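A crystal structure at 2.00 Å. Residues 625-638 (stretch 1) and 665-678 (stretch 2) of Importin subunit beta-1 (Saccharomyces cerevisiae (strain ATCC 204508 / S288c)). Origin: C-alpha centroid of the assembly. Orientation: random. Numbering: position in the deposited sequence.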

ATOM      1  N   LEU A 625     -27.338   0.797 -14.312  1.00 29.33           N
ATOM      2  CA  LEU A 625     -28.640   0.833 -14.972  1.00 32.85           C
ATOM      3  C   LEU A 625     -29.428  -0.454 -14.727  1.00 34.65           C
ATOM      4  O   LEU A 625     -30.628  -0.407 -14.441  1.00 34.17           O
ATOM      5  CB  LEU A 625     -28.464   1.083 -16.471  1.00 34.81           C
ATOM      6  CG  LEU A 625     -29.749   1.328 -17.263  1.00 45.12           C
ATOM      7  CD1 LEU A 625     -30.491   2.515 -16.718  1.00 49.50           C
ATOM      8  CD2 LEU A 625     -29.459   1.538 -18.738  1.00 48.00           C
ATOM      9  N   ALA A 626     -28.775  -1.612 -14.830  1.00 33.69           N
ATOM     10  CA  ALA A 626     -29.448  -2.877 -14.529  1.00 31.27           C
ATOM     11  C   ALA A 626     -29.978  -2.892 -13.099  1.00 40.44           C
ATOM     12  O   ALA A 626     -31.143  -3.235 -12.857  1.00 49.03           O
ATOM     13  CB  ALA A 626     -28.488  -4.046 -14.752  1.00 33.94           C
ATOM     14  N   ALA A 627     -29.131  -2.518 -12.137  1.00 36.91           N
ATOM     15  CA  ALA A 627     -29.566  -2.470 -10.746  1.00 37.66           C
ATOM     16  C   ALA A 627     -30.789  -1.576 -10.583  1.00 39.78           C
ATOM     17  O   ALA A 627     -31.711  -1.907  -9.829  1.00 42.18           O
ATOM     18  CB  ALA A 627     -28.423  -1.981  -9.852  1.00 38.95           C
ATOM     19  N   SER A 628     -30.828  -0.451 -11.297  1.00 34.08           N
ATOM     20  CA  SER A 628     -31.930   0.491 -11.126  1.00 39.92           C
ATOM     21  C   SER A 628     -33.205   0.032 -11.833  1.00 43.31           C
ATOM     22  O   SER A 628     -34.307   0.246 -11.320  1.00 44.72           O
ATOM     23  CB  SER A 628     -31.509   1.871 -11.627  1.00 50.31           C
ATOM     24  OG  SER A 628     -30.523   2.415 -10.762  1.00 64.36           O
ATOM     25  N   LEU A 629     -33.085  -0.592 -13.004  1.00 36.15           N
ATOM     26  CA  LEU A 629     -34.261  -1.002 -13.761  1.00 41.37           C
ATOM     27  C   LEU A 629     -34.850  -2.318 -13.280  1.00 45.24           C
ATOM     28  O   LEU A 629     -36.034  -2.574 -13.525  1.00 44.31           O
ATOM     29  CB  LEU A 629     -33.928  -1.134 -15.249  1.00 41.47           C
ATOM     30  CG  LEU A 629     -33.573   0.143 -16.008  1.00 53.49           C
ATOM     31  CD1 LEU A 629     -33.348  -0.191 -17.470  1.00 48.97           C
ATOM     32  CD2 LEU A 629     -34.659   1.193 -15.865  1.00 51.31           C
ATOM     33  N   GLY A 630     -34.062  -3.157 -12.623  1.00 35.77           N
ATOM     34  CA  GLY A 630     -34.577  -4.456 -12.225  1.00 46.60           C
ATOM     35  C   GLY A 630     -35.003  -5.250 -13.441  1.00 34.16           C
ATOM     36  O   GLY A 630     -34.274  -5.345 -14.436  1.00 37.64           O
ATOM     37  N   LYS A 631     -36.209  -5.822 -13.376  1.00 50.45           N
ATOM     38  CA  LYS A 631     -36.720  -6.615 -14.489  1.00 45.00           C
ATOM     39  C   LYS A 631     -36.810  -5.806 -15.773  1.00 51.42           C
ATOM     40  O   LYS A 631     -36.778  -6.390 -16.863  1.00 40.73           O
ATOM     41  CB  LYS A 631     -38.093  -7.189 -14.140  1.00 43.93           C
ATOM     42  CG  LYS A 631     -38.044  -8.344 -13.146  1.00 47.93           C
ATOM     43  CD  LYS A 631     -39.409  -8.596 -12.526  1.00 68.07           C
ATOM     44  CE  LYS A 631     -39.367  -9.736 -11.521  1.00 70.71           C
ATOM     45  NZ  LYS A 631     -40.652  -9.859 -10.773  1.00 78.52           N
ATOM     46  N   GLY A 632     -36.911  -4.481 -15.669  1.00 52.77           N
ATOM     47  CA  GLY A 632     -36.918  -3.632 -16.846  1.00 40.55           C
ATOM     48  C   GLY A 632     -35.651  -3.705 -17.668  1.00 45.05           C
ATOM     49  O   GLY A 632     -35.641  -3.203 -18.798  1.00 43.38           O
ATOM     50  N   PHE A 633     -34.587  -4.311 -17.137  1.00 41.81           N
ATOM     51  CA  PHE A 633     -33.349  -4.452 -17.893  1.00 38.31           C
ATOM     52  C   PHE A 633     -33.371  -5.650 -18.833  1.00 41.01           C
ATOM     53  O   PHE A 633     -32.519  -5.740 -19.725  1.00 40.12           O
ATOM     54  CB  PHE A 633     -32.162  -4.579 -16.937  1.00 40.28           C
ATOM     55  CG  PHE A 633     -30.829  -4.458 -17.616  1.00 36.47           C
ATOM     56  CD1 PHE A 633     -30.280  -3.215 -17.874  1.00 41.91           C
ATOM     57  CD2 PHE A 633     -30.131  -5.583 -18.003  1.00 33.86           C
ATOM     58  CE1 PHE A 633     -29.060  -3.104 -18.500  1.00 34.88           C
ATOM     59  CE2 PHE A 633     -28.912  -5.478 -18.633  1.00 39.50           C
ATOM     60  CZ  PHE A 633     -28.375  -4.239 -18.883  1.00 41.26           C
ATOM     61  N   GLU A 634     -34.323  -6.566 -18.665  1.00 44.17           N
ATOM     62  CA  GLU A 634     -34.277  -7.812 -19.422  1.00 49.55           C
ATOM     63  C   GLU A 634     -34.256  -7.566 -20.926  1.00 44.37           C
ATOM     64  O   GLU A 634     -33.604  -8.315 -21.659  1.00 49.72           O
ATOM     65  CB  GLU A 634     -35.454  -8.700 -19.024  1.00 46.32           C
ATOM     66  CG  GLU A 634     -35.237  -9.367 -17.682  1.00 55.10           C
ATOM     67  CD  GLU A 634     -36.501  -9.953 -17.096  1.00 59.23           C
ATOM     68  OE1 GLU A 634     -37.430 -10.268 -17.867  1.00 64.58           O
ATOM     69  OE2 GLU A 634     -36.562 -10.094 -15.858  1.00 48.06           O
ATOM     70  N   LYS A 635     -34.926  -6.511 -21.400  1.00 43.20           N
ATOM     71  CA  LYS A 635     -34.995  -6.252 -22.838  1.00 39.62           C
ATOM     72  C   LYS A 635     -33.622  -6.056 -23.470  1.00 49.95           C
ATOM     73  O   LYS A 635     -33.475  -6.274 -24.678  1.00 49.69           O
ATOM     74  CB  LYS A 635     -35.866  -5.025 -23.107  1.00 48.99           C
ATOM     75  CG  LYS A 635     -35.361  -3.729 -22.464  1.00 65.83           C
ATOM     76  CD  LYS A 635     -36.355  -2.575 -22.634  1.00 59.66           C
ATOM     77  CE  LYS A 635     -36.519  -2.154 -24.093  1.00 57.06           C
ATOM     78  NZ  LYS A 635     -37.497  -1.037 -24.243  1.00 71.31           N
ATOM     79  N   TYR A 636     -32.620  -5.649 -22.696  1.00 46.59           N
ATOM     80  CA  TYR A 636     -31.282  -5.438 -23.229  1.00 45.85           C
ATOM     81  C   TYR A 636     -30.398  -6.670 -23.118  1.00 38.52           C
ATOM     82  O   TYR A 636     -29.277  -6.659 -23.636  1.00 44.81           O
ATOM     83  CB  TYR A 636     -30.598  -4.277 -22.500  1.00 43.92           C
ATOM     84  CG  TYR A 636     -31.465  -3.045 -22.358  1.00 44.92           C
ATOM     85  CD1 TYR A 636     -31.716  -2.218 -23.447  1.00 43.75           C
ATOM     86  CD2 TYR A 636     -32.031  -2.707 -21.136  1.00 45.56           C
ATOM     87  CE1 TYR A 636     -32.509  -1.084 -23.322  1.00 41.27           C
ATOM     88  CE2 TYR A 636     -32.825  -1.574 -21.000  1.00 49.03           C
ATOM     89  CZ  TYR A 636     -33.059  -0.768 -22.099  1.00 50.94           C
ATOM     90  OH  TYR A 636     -33.847   0.357 -21.978  1.00 45.10           O
ATOM     91  N   LEU A 637     -30.873  -7.727 -22.458  1.00 43.66           N
ATOM     92  CA  LEU A 637     -29.998  -8.844 -22.130  1.00 49.76           C
ATOM     93  C   LEU A 637     -29.506  -9.559 -23.379  1.00 49.48           C
ATOM     94  O   LEU A 637     -28.343  -9.967 -23.445  1.00 51.58           O
ATOM     95  CB  LEU A 637     -30.722  -9.820 -21.202  1.00 45.81           C
ATOM     96  CG  LEU A 637     -30.771  -9.446 -19.718  1.00 40.75           C
ATOM     97  CD1 LEU A 637     -31.604 -10.463 -18.954  1.00 46.02           C
ATOM     98  CD2 LEU A 637     -29.373  -9.364 -19.131  1.00 36.40           C
ATOM     99  N   GLU A 638     -30.368  -9.722 -24.382  1.00 65.65           N
ATOM    100  CA  GLU A 638     -29.951 -10.433 -25.584  1.00 67.74           C
ATOM    101  C   GLU A 638     -28.783  -9.723 -26.257  1.00 63.87           C
ATOM    102  O   GLU A 638     -27.768 -10.344 -26.587  1.00 59.70           O
ATOM    103  CB  GLU A 638     -31.122 -10.572 -26.555  1.00 76.58           C
ATOM    104  CG  GLU A 638     -30.844 -11.553 -27.686  1.00 84.47           C
ATOM    105  CD  GLU A 638     -31.728 -11.330 -28.900  1.00 94.07           C
ATOM    106  OE1 GLU A 638     -32.831 -10.761 -28.749  1.00 94.92           O
ATOM    107  OE2 GLU A 638     -31.312 -11.723 -30.010  1.00 98.53           O
ATOM    108  N   ASP A 665     -24.899  -7.448  -9.519  1.00 34.38           N
ATOM    109  CA  ASP A 665     -26.035  -6.531  -9.544  1.00 30.87           C
ATOM    110  C   ASP A 665     -27.315  -7.232  -9.988  1.00 32.91           C
ATOM    111  O   ASP A 665     -28.354  -7.103  -9.331  1.00 30.76           O
ATOM    112  CB  ASP A 665     -25.735  -5.339 -10.451  1.00 27.06           C
ATOM    113  CG  ASP A 665     -25.019  -4.231  -9.722  1.00 40.34           C
ATOM    114  OD1 ASP A 665     -25.441  -3.916  -8.588  1.00 42.61           O
ATOM    115  OD2 ASP A 665     -24.029  -3.690 -10.264  1.00 37.05           O
ATOM    116  N   ILE A 666     -27.270  -7.983 -11.092  1.00 31.84           N
ATOM    117  CA  ILE A 666     -28.522  -8.545 -11.596  1.00 33.07           C
ATOM    118  C   ILE A 666     -29.031  -9.649 -10.677  1.00 40.83           C
ATOM    119  O   ILE A 666     -30.243  -9.884 -10.595  1.00 37.36           O
ATOM    120  CB  ILE A 666     -28.391  -9.048 -13.049  1.00 34.87           C
ATOM    121  CG1 ILE A 666     -27.354 -10.162 -13.174  1.00 35.63           C
ATOM    122  CG2 ILE A 666     -28.057  -7.893 -13.993  1.00 41.99           C
ATOM    123  CD1 ILE A 666     -27.515 -10.978 -14.432  1.00 38.56           C
ATOM    124  N   SER A 667     -28.139 -10.345  -9.970  1.00 32.91           N
ATOM    125  CA  SER A 667     -28.615 -11.333  -9.008  1.00 28.82           C
ATOM    126  C   SER A 667     -29.520 -10.690  -7.964  1.00 35.95           C
ATOM    127  O   SER A 667     -30.467 -11.324  -7.490  1.00 51.67           O
ATOM    128  CB  SER A 667     -27.435 -12.034  -8.338  1.00 32.21           C
ATOM    129  OG  SER A 667     -26.912 -11.258  -7.276  1.00 34.86           O
ATOM    130  N   ASN A 668     -29.252  -9.438  -7.600  1.00 41.33           N
ATOM    131  CA  ASN A 668     -30.082  -8.721  -6.638  1.00 46.71           C
ATOM    132  C   ASN A 668     -31.271  -8.029  -7.299  1.00 56.13           C
ATOM    133  O   ASN A 668     -32.375  -8.033  -6.743  1.00 69.83           O
ATOM    134  CB  ASN A 668     -29.235  -7.691  -5.884  1.00 49.15           C
ATOM    135  CG  ASN A 668     -28.060  -8.323  -5.142  1.00 59.17           C
ATOM    136  OD1 ASN A 668     -28.234  -9.258  -4.358  1.00 54.77           O
ATOM    137  ND2 ASN A 668     -26.856  -7.815  -5.395  1.00 56.55           N
ATOM    138  N   SER A 669     -31.077  -7.449  -8.484  1.00 37.93           N
ATOM    139  CA  SER A 669     -32.111  -6.634  -9.115  1.00 45.96           C
ATOM    140  C   SER A 669     -33.154  -7.448  -9.880  1.00 46.12           C
ATOM    141  O   SER A 669     -34.263  -6.949 -10.102  1.00 39.99           O
ATOM    142  CB  SER A 669     -31.468  -5.625 -10.073  1.00 36.79           C
ATOM    143  OG  SER A 669     -30.914  -6.282 -11.202  1.00 37.76           O
ATOM    144  N   LEU A 670     -32.835  -8.669 -10.308  1.00 45.44           N
ATOM    145  CA  LEU A 670     -33.789  -9.460 -11.078  1.00 43.46           C
ATOM    146  C   LEU A 670     -34.713 -10.302 -10.208  1.00 47.29           C
ATOM    147  O   LEU A 670     -35.715 -10.821 -10.718  1.00 54.65           O
ATOM    148  CB  LEU A 670     -33.055 -10.372 -12.067  1.00 47.96           C
ATOM    149  CG  LEU A 670     -32.356  -9.689 -13.245  1.00 43.09           C
ATOM    150  CD1 LEU A 670     -31.741 -10.723 -14.142  1.00 40.33           C
ATOM    151  CD2 LEU A 670     -33.304  -8.816 -14.052  1.00 50.48           C
ATOM    152  N   GLU A 671     -34.414 -10.438  -8.918  1.00 37.44           N
ATOM    153  CA  GLU A 671     -35.242 -11.215  -7.985  1.00 58.22           C
ATOM    154  C   GLU A 671     -35.518 -12.580  -8.621  1.00 57.78           C
ATOM    155  O   GLU A 671     -34.574 -13.230  -9.093  1.00 51.60           O
ATOM    156  CB  GLU A 671     -36.480 -10.400  -7.617  1.00 66.28           C
ATOM    157  CG  GLU A 671     -36.173  -9.016  -7.075  1.00 76.71           C
ATOM    158  CD  GLU A 671     -37.364  -8.375  -6.385  1.00 86.00           C
ATOM    159  OE1 GLU A 671     -38.020  -9.053  -5.566  1.00 92.41           O
ATOM    160  OE2 GLU A 671     -37.644  -7.191  -6.665  1.00 87.61           O
ATOM    161  N   GLU A 672     -36.774 -13.033  -8.677  1.00 69.30           N
ATOM    162  CA  GLU A 672     -37.084 -14.382  -9.149  1.00 73.17           C
ATOM    163  C   GLU A 672     -36.482 -14.648 -10.524  1.00 61.89           C
ATOM    164  O   GLU A 672     -35.947 -15.737 -10.788  1.00 60.42           O
ATOM    165  CB  GLU A 672     -38.604 -14.586  -9.197  1.00 72.49           C
ATOM    166  CG  GLU A 672     -39.365 -14.095  -7.963  1.00 81.80           C
ATOM    167  CD  GLU A 672     -39.825 -12.641  -8.068  1.00 86.78           C
ATOM    168  OE1 GLU A 672     -39.631 -12.019  -9.137  1.00 81.71           O
ATOM    169  OE2 GLU A 672     -40.374 -12.118  -7.074  1.00 89.26           O
ATOM    170  N   ASP A 673     -36.537 -13.648 -11.404  1.00 46.35           N
ATOM    171  CA  ASP A 673     -36.070 -13.819 -12.769  1.00 45.83           C
ATOM    172  C   ASP A 673     -34.583 -14.146 -12.869  1.00 33.87           C
ATOM    173  O   ASP A 673     -34.142 -14.539 -13.950  1.00 42.23           O
ATOM    174  CB  ASP A 673     -36.378 -12.564 -13.588  1.00 55.97           C
ATOM    175  CG  ASP A 673     -37.865 -12.412 -13.899  1.00 59.90           C
ATOM    176  OD1 ASP A 673     -38.688 -13.091 -13.248  1.00 52.58           O
ATOM    177  OD2 ASP A 673     -38.209 -11.606 -14.790  1.00 42.48           O
ATOM    178  N   PHE A 674     -33.796 -14.018 -11.793  1.00 36.48           N
ATOM    179  CA  PHE A 674     -32.386 -14.384 -11.927  1.00 38.41           C
ATOM    180  C   PHE A 674     -32.199 -15.895 -12.032  1.00 37.68           C
ATOM    181  O   PHE A 674     -31.232 -16.356 -12.654  1.00 34.29           O
ATOM    182  CB  PHE A 674     -31.547 -13.870 -10.760  1.00 29.53           C
ATOM    183  CG  PHE A 674     -30.086 -14.184 -10.913  1.00 27.99           C
ATOM    184  CD1 PHE A 674     -29.313 -13.504 -11.846  1.00 31.68           C
ATOM    185  CD2 PHE A 674     -29.494 -15.186 -10.167  1.00 36.99           C
ATOM    186  CE1 PHE A 674     -27.972 -13.802 -12.013  1.00 29.47           C
ATOM    187  CE2 PHE A 674     -28.148 -15.495 -10.331  1.00 33.66           C
ATOM    188  CZ  PHE A 674     -27.388 -14.798 -11.257  1.00 27.01           C
ATOM    189  N   ARG A 675     -33.104 -16.680 -11.441  1.00 38.93           N
ATOM    190  CA  ARG A 675     -32.892 -18.126 -11.398  1.00 33.40           C
ATOM    191  C   ARG A 675     -32.671 -18.704 -12.795  1.00 37.39           C
ATOM    192  O   ARG A 675     -31.772 -19.532 -12.999  1.00 36.86           O
ATOM    193  CB  ARG A 675     -34.074 -18.782 -10.693  1.00 33.90           C
ATOM    194  CG  ARG A 675     -34.062 -18.516  -9.186  1.00 39.98           C
ATOM    195  CD  ARG A 675     -35.376 -18.868  -8.501  1.00 42.43           C
ATOM    196  NE  ARG A 675     -35.582 -20.309  -8.412  1.00 58.21           N
ATOM    197  CZ  ARG A 675     -36.632 -20.881  -7.824  1.00 62.13           C
ATOM    198  NH1 ARG A 675     -37.577 -20.136  -7.265  1.00 64.72           N
ATOM    199  NH2 ARG A 675     -36.738 -22.203  -7.793  1.00 45.81           N
ATOM    200  N   ARG A 676     -33.431 -18.225 -13.781  1.00 27.65           N
ATOM    201  CA  ARG A 676     -33.357 -18.777 -15.132  1.00 41.66           C
ATOM    202  C   ARG A 676     -31.989 -18.579 -15.783  1.00 40.31           C
ATOM    203  O   ARG A 676     -31.698 -19.239 -16.786  1.00 36.70           O
ATOM    204  CB  ARG A 676     -34.454 -18.160 -16.013  1.00 47.28           C
ATOM    205  CG  ARG A 676     -34.246 -16.693 -16.405  1.00 54.67           C
ATOM    206  CD  ARG A 676     -35.251 -16.241 -17.478  1.00 53.59           C
ATOM    207  NE  ARG A 676     -36.583 -15.978 -16.929  1.00 64.40           N
ATOM    208  CZ  ARG A 676     -37.220 -14.806 -16.963  1.00 72.33           C
ATOM    209  NH1 ARG A 676     -36.679 -13.740 -17.538  1.00 70.80           N
ATOM    210  NH2 ARG A 676     -38.427 -14.703 -16.421  1.00 75.86           N
ATOM    211  N   TYR A 677     -31.141 -17.692 -15.252  1.00 36.31           N
ATOM    212  CA  TYR A 677     -29.793 -17.512 -15.779  1.00 33.35           C
ATOM    213  C   TYR A 677     -28.712 -18.128 -14.896  1.00 37.14           C
ATOM    214  O   TYR A 677     -27.565 -18.286 -15.356  1.00 34.65           O
ATOM    215  CB  TYR A 677     -29.493 -16.013 -15.972  1.00 40.12           C
ATOM    216  CG  TYR A 677     -30.574 -15.263 -16.720  1.00 40.42           C
ATOM    217  CD1 TYR A 677     -30.745 -15.432 -18.085  1.00 40.58           C
ATOM    218  CD2 TYR A 677     -31.421 -14.385 -16.059  1.00 42.97           C
ATOM    219  CE1 TYR A 677     -31.730 -14.747 -18.776  1.00 49.50           C
ATOM    220  CE2 TYR A 677     -32.410 -13.695 -16.742  1.00 40.01           C
ATOM    221  CZ  TYR A 677     -32.556 -13.879 -18.101  1.00 49.24           C
ATOM    222  OH  TYR A 677     -33.536 -13.202 -18.790  1.00 60.93           O
ATOM    223  N   SER A 678     -29.053 -18.530 -13.667  1.00 33.67           N
ATOM    224  CA  SER A 678     -28.023 -18.846 -12.679  1.00 24.20           C
ATOM    225  C   SER A 678     -27.104 -19.963 -13.162  1.00 27.01           C
ATOM    226  O   SER A 678     -25.873 -19.847 -13.082  1.00 31.11           O
ATOM    227  CB  SER A 678     -28.678 -19.210 -11.346  1.00 31.26           C
ATOM    228  OG  SER A 678     -29.612 -20.261 -11.511  1.00 32.97           O
TER

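Two nearly parallel helix ends (axes 5° apart, 8.5 Å at closest approach) and the turns that follow them bury 603 Å² between them.

The backbones come closest at Gly-630 and Ser-669, whose CA atoms are 4.5 Å apart. Gly-630 leaves its helix with positive phi (60°), a conformation that favours glycine, and its CA lies 3.3 Å from Ser-669 O in a CA-H...O contact; an ideal CB there would sit a tight 3.2 Å from that same oxygen. Ser-669, chi1 p, places OG 3.5 Å from Ala-626 O and 3.3 Å from Asp-665 O; both hydrogen bonds are weak, and which one the proton serves is open.

The segments after the two helix ends are joined by charged side chains. Lys-631, extended with chi2 to chi4 all t, brings NZ to 2.9 Å from Glu-672 OE1, a hydrogen-bonded salt bridge between exposed residues. Glu-634 OE2 approaches Asp-673 OD2 to 2.5 Å, so close that one acid probably carries a proton. Arg-676 offsets this acidic pair: its NH1 forms a salt bridge with Glu-634 OE1 (3.6 Å), and its NH2 another with Asp-673 OD2 (3.5 Å).

Ala-626, Ile-666 and Leu-670 are buried, as suits apolar side chains. One helical turn before Gly-630, Ala-626 CB points toward stretch 2 and meets Ile-666 CG2 at 3.9 Å. Leu-670 CD2 packs against the Gly-630 carbonyl, 3.6 Å from Gly-630 O. In a further apolar contact, Leu-637 CD1 packs obliquely against the Tyr-677 ring, 3.6 Å from Tyr-677 CZ.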